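Local coordinates for protein 3-Hydroxyacyl-CoA dehydrogenase (Ralstonia eutropha H16, PDB 4PZC) that catalyses the NAD-dependent oxidation of (S)-3-hydroxyacyl-CoA, including (S)-3-hydroxybutyryl-CoA, to the corresponding 3-oxoacyl-CoA, at residues 88-93 against 98-103; 92-97 against 124-129. One frame throughout, in Å; residues are numbered along the deposited sequence.

In the fold
From the N terminus, the chain leaves strand 85-88 through the loop that opens contact 1, then enters helix 94-107, whose middle comes back against the strand end and closes a short loop. Contact 2 starts on residues shared with contact 1, Glu92 and Asn93, and spans a longer loop: the rest of the helix, strand 113-117 and the turn into helix 123-127. The two loops cross rather than nest, since Lys97 lies between the partners of contact 1 and pairs beyond them. Helix 94-107 is common to both, tying the sheet to the short helix 123-127. Lys97 also links them directly, its NZ reaching Glu88 and Thr91.

Contact 1: residues 88-93 against 98-103; sequences EAATEN and VKILKQ
Glu88, at the end of strand 85-88, lays the aliphatic part of its side chain against two neighbouring residues of the helix that follows it, Ile100 and Leu101. The apolar contacts come first. Glu88 CG meets the branch methyl CG2 of Ile100 at 3.8 Å, the two side chains crossing at about a right angle, while Glu88 CB touches Leu101 CD2 at 3.7 Å. Ile100 is the residue that spreads widest across the contact. With CG1 beside its backbone N (chi1 -61°), CG2 is left for the glutamate and the longer branch runs out to the loop, where its CD1 lies 4.4 Å from Ala90 CB and 4.5 Å from Thr91 CG2. Ile100 and Ala90 also rest on Val9 of strand 5-9.

No hydrogen bond passes between 88-93 and 98-103 themselves, but helix 94-107 reaches the loop one turn earlier through Lys97. The Glu88 chain leaves the backbone with CG anti to N, then bends at chi2 (-79°), which folds its carboxylate back over its own loop. There OE2 accepts from Thr91 N at 3.1 Å, the donor standing well above the carboxylate plane. Ala90 N also faces OE2, but that distance is modelled too short to be trusted. The methylenes of Glu88 thus pack on the helix, one carboxylate oxygen takes a loop N-H and the other, OE1, meets Lys97 and Ser116, an arrangement consistent with a fixed turn.

This is the strand-loop-helix unit of a Rossmann fold. The loop passes beside Gly10 of the predicted dinucleotide-binding motif and carries Glu92, which contacts NAD(+) in a structure of this protein.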
ATOM      1  N   GLU A  88      25.270 -11.651  10.534  1.00 61.66           N
ATOM      2  CA  GLU A  88      24.611 -12.015  11.767  1.00 54.76           C
ATOM      3  C   GLU A  88      23.138 -11.944  11.469  1.00 51.36           C
ATOM      4  O   GLU A  88      22.648 -10.954  10.931  1.00 45.19           O
ATOM      5  CB  GLU A  88      24.993 -11.111  12.938  1.00 55.77           C
ATOM      6  CG  GLU A  88      24.236 -11.458  14.225  1.00 52.38           C
ATOM      7  CD  GLU A  88      22.838 -10.900  14.227  1.00 51.31           C
ATOM      8  OE1 GLU A  88      22.745  -9.662  14.254  1.00 53.54           O
ATOM      9  OE2 GLU A  88      21.849 -11.675  14.158  1.00 50.00           O
ATOM     10  N   ALA A  89      22.449 -13.020  11.829  1.00 50.81           N
ATOM     11  CA  ALA A  89      21.065 -13.222  11.460  1.00 50.21           C
ATOM     12  C   ALA A  89      20.399 -14.038  12.564  1.00 52.71           C
ATOM     13  O   ALA A  89      19.552 -14.894  12.318  1.00 55.87           O
ATOM     14  CB  ALA A  89      21.000 -13.948  10.122  1.00 45.87           C
ATOM     15  N   ALA A  90      20.782 -13.756  13.796  1.00 54.25           N
ATOM     16  CA  ALA A  90      20.491 -14.672  14.875  1.00 57.93           C
ATOM     17  C   ALA A  90      19.619 -14.075  15.923  1.00 59.63           C
ATOM     18  O   ALA A  90      18.862 -14.819  16.534  1.00 62.77           O
ATOM     19  CB  ALA A  90      21.771 -15.160  15.501  1.00 62.54           C
ATOM     20  N   THR A  91      19.731 -12.767  16.176  1.00 60.51           N
ATOM     21  CA  THR A  91      18.752 -12.117  17.053  1.00 63.11           C
ATOM     22  C   THR A  91      18.506 -10.623  16.855  1.00 60.30           C
ATOM     23  O   THR A  91      19.339  -9.890  16.333  1.00 63.64           O
ATOM     24  CB  THR A  91      19.080 -12.358  18.542  1.00 66.13           C
ATOM     25  OG1 THR A  91      17.860 -12.483  19.295  1.00 68.38           O
ATOM     26  CG2 THR A  91      19.947 -11.234  19.114  1.00 68.51           C
ATOM     27  N   GLU A  92      17.333 -10.210  17.321  1.00 60.43           N
ATOM     28  CA  GLU A  92      16.931  -8.812  17.428  1.00 61.75           C
ATOM     29  C   GLU A  92      16.978  -8.262  18.870  1.00 60.01           C
ATOM     30  O   GLU A  92      16.519  -7.149  19.099  1.00 55.43           O
ATOM     31  CB  GLU A  92      15.524  -8.637  16.852  1.00 61.81           C
ATOM     32  CG  GLU A  92      15.461  -8.940  15.361  1.00 65.17           C
ATOM     33  CD  GLU A  92      15.967  -7.795  14.485  1.00 67.34           C
ATOM     34  OE1 GLU A  92      16.549  -6.796  14.973  1.00 59.47           O
ATOM     35  OE2 GLU A  92      15.761  -7.901  13.273  1.00 72.44           O
ATOM     36  N   ASN A  93      17.517  -9.026  19.831  1.00 58.49           N
ATOM     37  CA  ASN A  93      17.935  -8.443  21.109  1.00 58.54           C
ATOM     38  C   ASN A  93      19.201  -7.614  20.921  1.00 61.39           C
ATOM     39  O   ASN A  93      20.178  -8.113  20.357  1.00 59.19           O
ATOM     40  CB  ASN A  93      18.198  -9.495  22.191  1.00 56.04           C
ATOM     41  CG  ASN A  93      18.516  -8.859  23.549  1.00 55.82           C
ATOM     42  OD1 ASN A  93      19.647  -8.411  23.800  1.00 60.89           O
ATOM     43  ND2 ASN A  93      17.515  -8.786  24.419  1.00 52.71           N
ATOM     44  N   VAL A  98      24.862  -7.240  20.003  1.00 60.03           N
ATOM     45  CA  VAL A  98      26.202  -6.638  20.168  1.00 61.73           C
ATOM     46  C   VAL A  98      27.236  -7.741  20.387  1.00 64.20           C
ATOM     47  O   VAL A  98      28.120  -7.962  19.543  1.00 60.14           O
ATOM     48  CB  VAL A  98      26.244  -5.602  21.341  1.00 62.22           C
ATOM     49  CG1 VAL A  98      27.664  -5.320  21.813  1.00 55.33           C
ATOM     50  CG2 VAL A  98      25.576  -4.289  20.936  1.00 66.15           C
ATOM     51  N   LYS A  99      27.101  -8.438  21.516  1.00 65.60           N
ATOM     52  CA  LYS A  99      28.035  -9.495  21.897  1.00 64.06           C
ATOM     53  C   LYS A  99      28.456 -10.318  20.681  1.00 61.07           C
ATOM     54  O   LYS A  99      29.646 -10.431  20.383  1.00 57.76           O
ATOM     55  CB  LYS A  99      27.402 -10.396  22.953  1.00 68.06           C
ATOM     56  CG  LYS A  99      27.657  -9.951  24.384  1.00 73.91           C
ATOM     57  CD  LYS A  99      26.451 -10.229  25.290  1.00 80.21           C
ATOM     58  CE  LYS A  99      26.653  -9.703  26.714  1.00 77.03           C
ATOM     59  NZ  LYS A  99      25.522  -8.814  27.134  1.00 75.74           N
ATOM     60  N   ILE A 100      27.471 -10.857  19.969  1.00 55.28           N
ATOM     61  CA  ILE A 100      27.738 -11.630  18.759  1.00 55.62           C
ATOM     62  C   ILE A 100      28.678 -10.919  17.789  1.00 55.78           C
ATOM     63  O   ILE A 100      29.646 -11.518  17.317  1.00 62.16           O
ATOM     64  CB  ILE A 100      26.458 -11.992  17.993  1.00 55.65           C
ATOM     65  CG1 ILE A 100      25.528 -12.864  18.853  1.00 56.57           C
ATOM     66  CG2 ILE A 100      26.805 -12.720  16.697  1.00 52.30           C
ATOM     67  CD1 ILE A 100      24.081 -12.832  18.402  1.00 56.88           C
ATOM     68  N   LEU A 101      28.408  -9.654  17.498  1.00 55.11           N
ATOM     69  CA  LEU A 101      29.219  -8.915  16.527  1.00 54.29           C
ATOM     70  C   LEU A 101      30.638  -8.652  17.046  1.00 52.16           C
ATOM     71  O   LEU A 101      31.606  -8.748  16.299  1.00 48.16           O
ATOM     72  CB  LEU A 101      28.525  -7.617  16.121  1.00 55.64           C
ATOM     73  CG  LEU A 101      27.181  -7.800  15.392  1.00 57.24           C
ATOM     74  CD1 LEU A 101      26.444  -6.480  15.326  1.00 59.61           C
ATOM     75  CD2 LEU A 101      27.297  -8.377  13.987  1.00 57.73           C
ATOM     76  N   LYS A 102      30.767  -8.351  18.328  1.00 54.66           N
ATOM     77  CA  LYS A 102      32.081  -8.286  18.948  1.00 57.71           C
ATOM     78  C   LYS A 102      32.796  -9.637  18.778  1.00 60.84           C
ATOM     79  O   LYS A 102      33.926  -9.702  18.303  1.00 59.52           O
ATOM     80  CB  LYS A 102      31.936  -7.979  20.429  1.00 60.28           C
ATOM     81  CG  LYS A 102      31.438  -6.587  20.742  1.00 60.62           C
ATOM     82  CD  LYS A 102      32.609  -5.638  20.869  1.00 66.19           C
ATOM     83  CE  LYS A 102      32.167  -4.307  21.442  1.00 70.99           C
ATOM     84  NZ  LYS A 102      31.563  -4.445  22.799  1.00 71.49           N
ATOM     85  N   GLN A 103      32.117 -10.713  19.166  1.00 64.43           N
ATOM     86  CA  GLN A 103      32.638 -12.065  19.004  1.00 64.56           C
ATOM     87  C   GLN A 103      33.066 -12.257  17.555  1.00 59.67           C
ATOM     88  O   GLN A 103      34.234 -12.537  17.287  1.00 60.79           O
ATOM     89  CB  GLN A 103      31.576 -13.095  19.400  1.00 70.84           C
ATOM     90  CG  GLN A 103      32.047 -14.537  19.548  1.00 75.37           C
ATOM     91  CD  GLN A 103      30.869 -15.515  19.512  1.00 79.33           C
ATOM     92  OE1 GLN A 103      29.983 -15.452  20.364  1.00 71.89           O
ATOM     93  NE2 GLN A 103      30.839 -16.399  18.504  1.00 80.03           N
TER

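Contact 2: residues 92-97 against 124-129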
ATOM      1  N   GLU A  92      17.333 -10.210  17.321  1.00 60.43           N
ATOM      2  CA  GLU A  92      16.931  -8.812  17.428  1.00 61.75           C
ATOM      3  C   GLU A  92      16.978  -8.262  18.870  1.00 60.01           C
ATOM      4  O   GLU A  92      16.519  -7.149  19.099  1.00 55.43           O
ATOM      5  CB  GLU A  92      15.524  -8.637  16.852  1.00 61.81           C
ATOM      6  CG  GLU A  92      15.461  -8.940  15.361  1.00 65.17           C
ATOM      7  CD  GLU A  92      15.967  -7.795  14.485  1.00 67.34           C
ATOM      8  OE1 GLU A  92      16.549  -6.796  14.973  1.00 59.47           O
ATOM      9  OE2 GLU A  92      15.761  -7.901  13.273  1.00 72.44           O
ATOM     10  N   ASN A  93      17.517  -9.026  19.831  1.00 58.49           N
ATOM     11  CA  ASN A  93      17.935  -8.443  21.109  1.00 58.54           C
ATOM     12  C   ASN A  93      19.201  -7.614  20.921  1.00 61.39           C
ATOM     13  O   ASN A  93      20.178  -8.113  20.357  1.00 59.19           O
ATOM     14  CB  ASN A  93      18.198  -9.495  22.191  1.00 56.04           C
ATOM     15  CG  ASN A  93      18.516  -8.859  23.549  1.00 55.82           C
ATOM     16  OD1 ASN A  93      19.647  -8.411  23.800  1.00 60.89           O
ATOM     17  ND2 ASN A  93      17.515  -8.786  24.419  1.00 52.71           N
ATOM     18  N   TYR A  94      19.200  -6.381  21.437  1.00 57.47           N
ATOM     19  CA  TYR A  94      20.310  -5.485  21.208  1.00 54.68           C
ATOM     20  C   TYR A  94      21.556  -5.903  21.967  1.00 56.13           C
ATOM     21  O   TYR A  94      22.644  -6.075  21.393  1.00 52.50           O
ATOM     22  CB  TYR A  94      19.926  -4.065  21.588  1.00 56.82           C
ATOM     23  CG  TYR A  94      21.034  -3.070  21.325  1.00 57.73           C
ATOM     24  CD1 TYR A  94      21.312  -2.627  20.028  1.00 56.78           C
ATOM     25  CD2 TYR A  94      21.827  -2.603  22.367  1.00 54.95           C
ATOM     26  CE1 TYR A  94      22.336  -1.729  19.789  1.00 58.13           C
ATOM     27  CE2 TYR A  94      22.845  -1.703  22.142  1.00 57.17           C
ATOM     28  CZ  TYR A  94      23.095  -1.264  20.860  1.00 57.91           C
ATOM     29  OH  TYR A  94      24.117  -0.373  20.673  1.00 55.76           O
ATOM     30  N   ASP A  95      21.407  -6.067  23.269  1.00 59.95           N
ATOM     31  CA  ASP A  95      22.546  -6.463  24.062  1.00 59.19           C
ATOM     32  C   ASP A  95      23.150  -7.697  23.427  1.00 57.56           C
ATOM     33  O   ASP A  95      24.356  -7.742  23.141  1.00 55.69           O
ATOM     34  CB  ASP A  95      22.133  -6.704  25.508  1.00 61.97           C
ATOM     35  CG  ASP A  95      21.848  -5.401  26.249  1.00 67.79           C
ATOM     36  OD1 ASP A  95      22.486  -4.386  25.907  1.00 63.85           O
ATOM     37  OD2 ASP A  95      20.995  -5.382  27.164  1.00 69.19           O
ATOM     38  N   LEU A  96      22.311  -8.687  23.154  1.00 56.38           N
ATOM     39  CA  LEU A  96      22.833  -9.936  22.609  1.00 58.92           C
ATOM     40  C   LEU A  96      23.432  -9.736  21.207  1.00 57.98           C
ATOM     41  O   LEU A  96      24.549 -10.182  20.928  1.00 53.67           O
ATOM     42  CB  LEU A  96      21.770 -11.037  22.598  1.00 57.12           C
ATOM     43  CG  LEU A  96      22.311 -12.396  22.102  1.00 57.74           C
ATOM     44  CD1 LEU A  96      23.203 -13.069  23.148  1.00 58.20           C
ATOM     45  CD2 LEU A  96      21.194 -13.326  21.673  1.00 56.94           C
ATOM     46  N   LYS A  97      22.687  -9.062  20.342  1.00 58.70           N
ATOM     47  CA  LYS A  97      23.187  -8.704  19.021  1.00 64.77           C
ATOM     48  C   LYS A  97      24.614  -8.195  19.098  1.00 61.44           C
ATOM     49  O   LYS A  97      25.472  -8.668  18.349  1.00 57.41           O
ATOM     50  CB  LYS A  97      22.303  -7.627  18.379  1.00 72.79           C
ATOM     51  CG  LYS A  97      22.327  -7.596  16.855  1.00 75.84           C
ATOM     52  CD  LYS A  97      20.956  -7.179  16.317  1.00 76.37           C
ATOM     53  CE  LYS A  97      20.841  -7.291  14.801  1.00 71.79           C
ATOM     54  NZ  LYS A  97      20.435  -8.629  14.285  1.00 68.17           N
ATOM     55  N   THR A 124      24.112   2.188  12.459  1.00 38.91           N
ATOM     56  CA  THR A 124      25.185   3.051  12.932  1.00 38.69           C
ATOM     57  C   THR A 124      25.564   2.806  14.360  1.00 40.67           C
ATOM     58  O   THR A 124      26.738   2.836  14.703  1.00 42.26           O
ATOM     59  CB  THR A 124      24.807   4.514  12.764  1.00 39.84           C
ATOM     60  OG1 THR A 124      24.820   4.796  11.371  1.00 42.85           O
ATOM     61  CG2 THR A 124      25.783   5.458  13.472  1.00 40.00           C
ATOM     62  N   LYS A 125      24.586   2.542  15.209  1.00 50.31           N
ATOM     63  CA  LYS A 125      24.891   2.174  16.599  1.00 53.46           C
ATOM     64  C   LYS A 125      25.620   0.823  16.654  1.00 50.47           C
ATOM     65  O   LYS A 125      26.570   0.665  17.438  1.00 50.39           O
ATOM     66  CB  LYS A 125      23.629   2.157  17.460  1.00 56.51           C
ATOM     67  CG  LYS A 125      23.899   2.446  18.923  1.00 60.62           C
ATOM     68  CD  LYS A 125      22.612   2.843  19.640  1.00 67.29           C
ATOM     69  CE  LYS A 125      22.732   4.215  20.308  1.00 69.81           C
ATOM     70  NZ  LYS A 125      21.394   4.750  20.683  1.00 72.88           N
ATOM     71  N   LEU A 126      25.211  -0.125  15.807  1.00 43.47           N
ATOM     72  CA  LEU A 126      25.892  -1.416  15.760  1.00 44.88           C
ATOM     73  C   LEU A 126      27.298  -1.323  15.198  1.00 50.33           C
ATOM     74  O   LEU A 126      28.262  -1.586  15.912  1.00 57.21           O
ATOM     75  CB  LEU A 126      25.087  -2.433  14.979  1.00 44.10           C
ATOM     76  CG  LEU A 126      23.824  -2.834  15.721  1.00 43.67           C
ATOM     77  CD1 LEU A 126      22.931  -3.705  14.849  1.00 41.88           C
ATOM     78  CD2 LEU A 126      24.201  -3.518  17.033  1.00 44.06           C
ATOM     79  N   ALA A 127      27.420  -0.948  13.930  1.00 51.77           N
ATOM     80  CA  ALA A 127      28.723  -0.645  13.332  1.00 54.36           C
ATOM     81  C   ALA A 127      29.773  -0.107  14.328  1.00 54.62           C
ATOM     82  O   ALA A 127      30.929  -0.533  14.306  1.00 55.07           O
ATOM     83  CB  ALA A 127      28.549   0.353  12.192  1.00 56.46           C
ATOM     84  N   ALA A 128      29.387   0.835  15.187  1.00 56.64           N
ATOM     85  CA  ALA A 128      30.360   1.442  16.121  1.00 56.75           C
ATOM     86  C   ALA A 128      30.853   0.508  17.232  1.00 57.57           C
ATOM     87  O   ALA A 128      31.831   0.846  17.899  1.00 59.15           O
ATOM     88  CB  ALA A 128      29.803   2.724  16.734  1.00 55.61           C
ATOM     89  N   VAL A 129      30.201  -0.641  17.459  1.00 53.27           N
ATOM     90  CA  VAL A 129      30.786  -1.630  18.384  1.00 56.42           C
ATOM     91  C   VAL A 129      31.881  -2.492  17.776  1.00 54.59           C
ATOM     92  O   VAL A 129      32.641  -3.075  18.535  1.00 56.90           O
ATOM     93  CB  VAL A 129      29.766  -2.591  19.045  1.00 56.66           C
ATOM     94  CG1 VAL A 129      28.612  -1.808  19.628  1.00 58.68           C
ATOM     95  CG2 VAL A 129      29.302  -3.694  18.089  1.00 54.19           C
TER
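Lys97 NZ is gripped by three oxygens, Glu88 OE1 in a salt bridge and the backbone carbonyls of Thr91 and Asn117, while the carbon chain of the same lysine packs on Leu126 of helix 123-127. The chain is bent at chi2 and again at chi4 (87°). Ahead of that last bend, CE lies 4.2 Å from Leu126 CD1, the two side chains crossing at about a right angle.

Leu126 sits between two partners and gives one methyl to each. Its other methyl, CD2, approaches Tyr94 CE1 at 3.8 Å, and here the side chains run past one another in opposite directions. With CG anti to the backbone N (chi1 -178°), the Tyr94 ring extends from the start of helix 94-107 toward Lys125. Tyr94 OH is nearest Lys125 CG at 3.3 Å, with CD of the same lysine at 3.7 Å from it. Leu126 also touches Leu101 of helix 94-107, Ile121 and Phe136 of strand 136-141.

The helix that supplies Tyr94 and Lys97 is secured at its first turn by Asn93, its N-cap. Leu96 N donates to Asn93 OD1 at 2.8 Å, nearly straight (174°) and a little tilted from the carbonyl plane. Lys97 N adds a bond to Asn93 O at 2.7 Å.

The contact packs two helices of the NAD-binding Rossmann domain, and Lys97 is itself predicted to bind NAD(+). No hydrogen bond joins the two segments, so they meet by van der Waals contact, mostly between carbons and once between the phenol oxygen and Lys125 methylenes. The lysine's polar end is held by one carboxylate and two carbonyls outside helix 123-127; only its hydrocarbon part is spent on that helix.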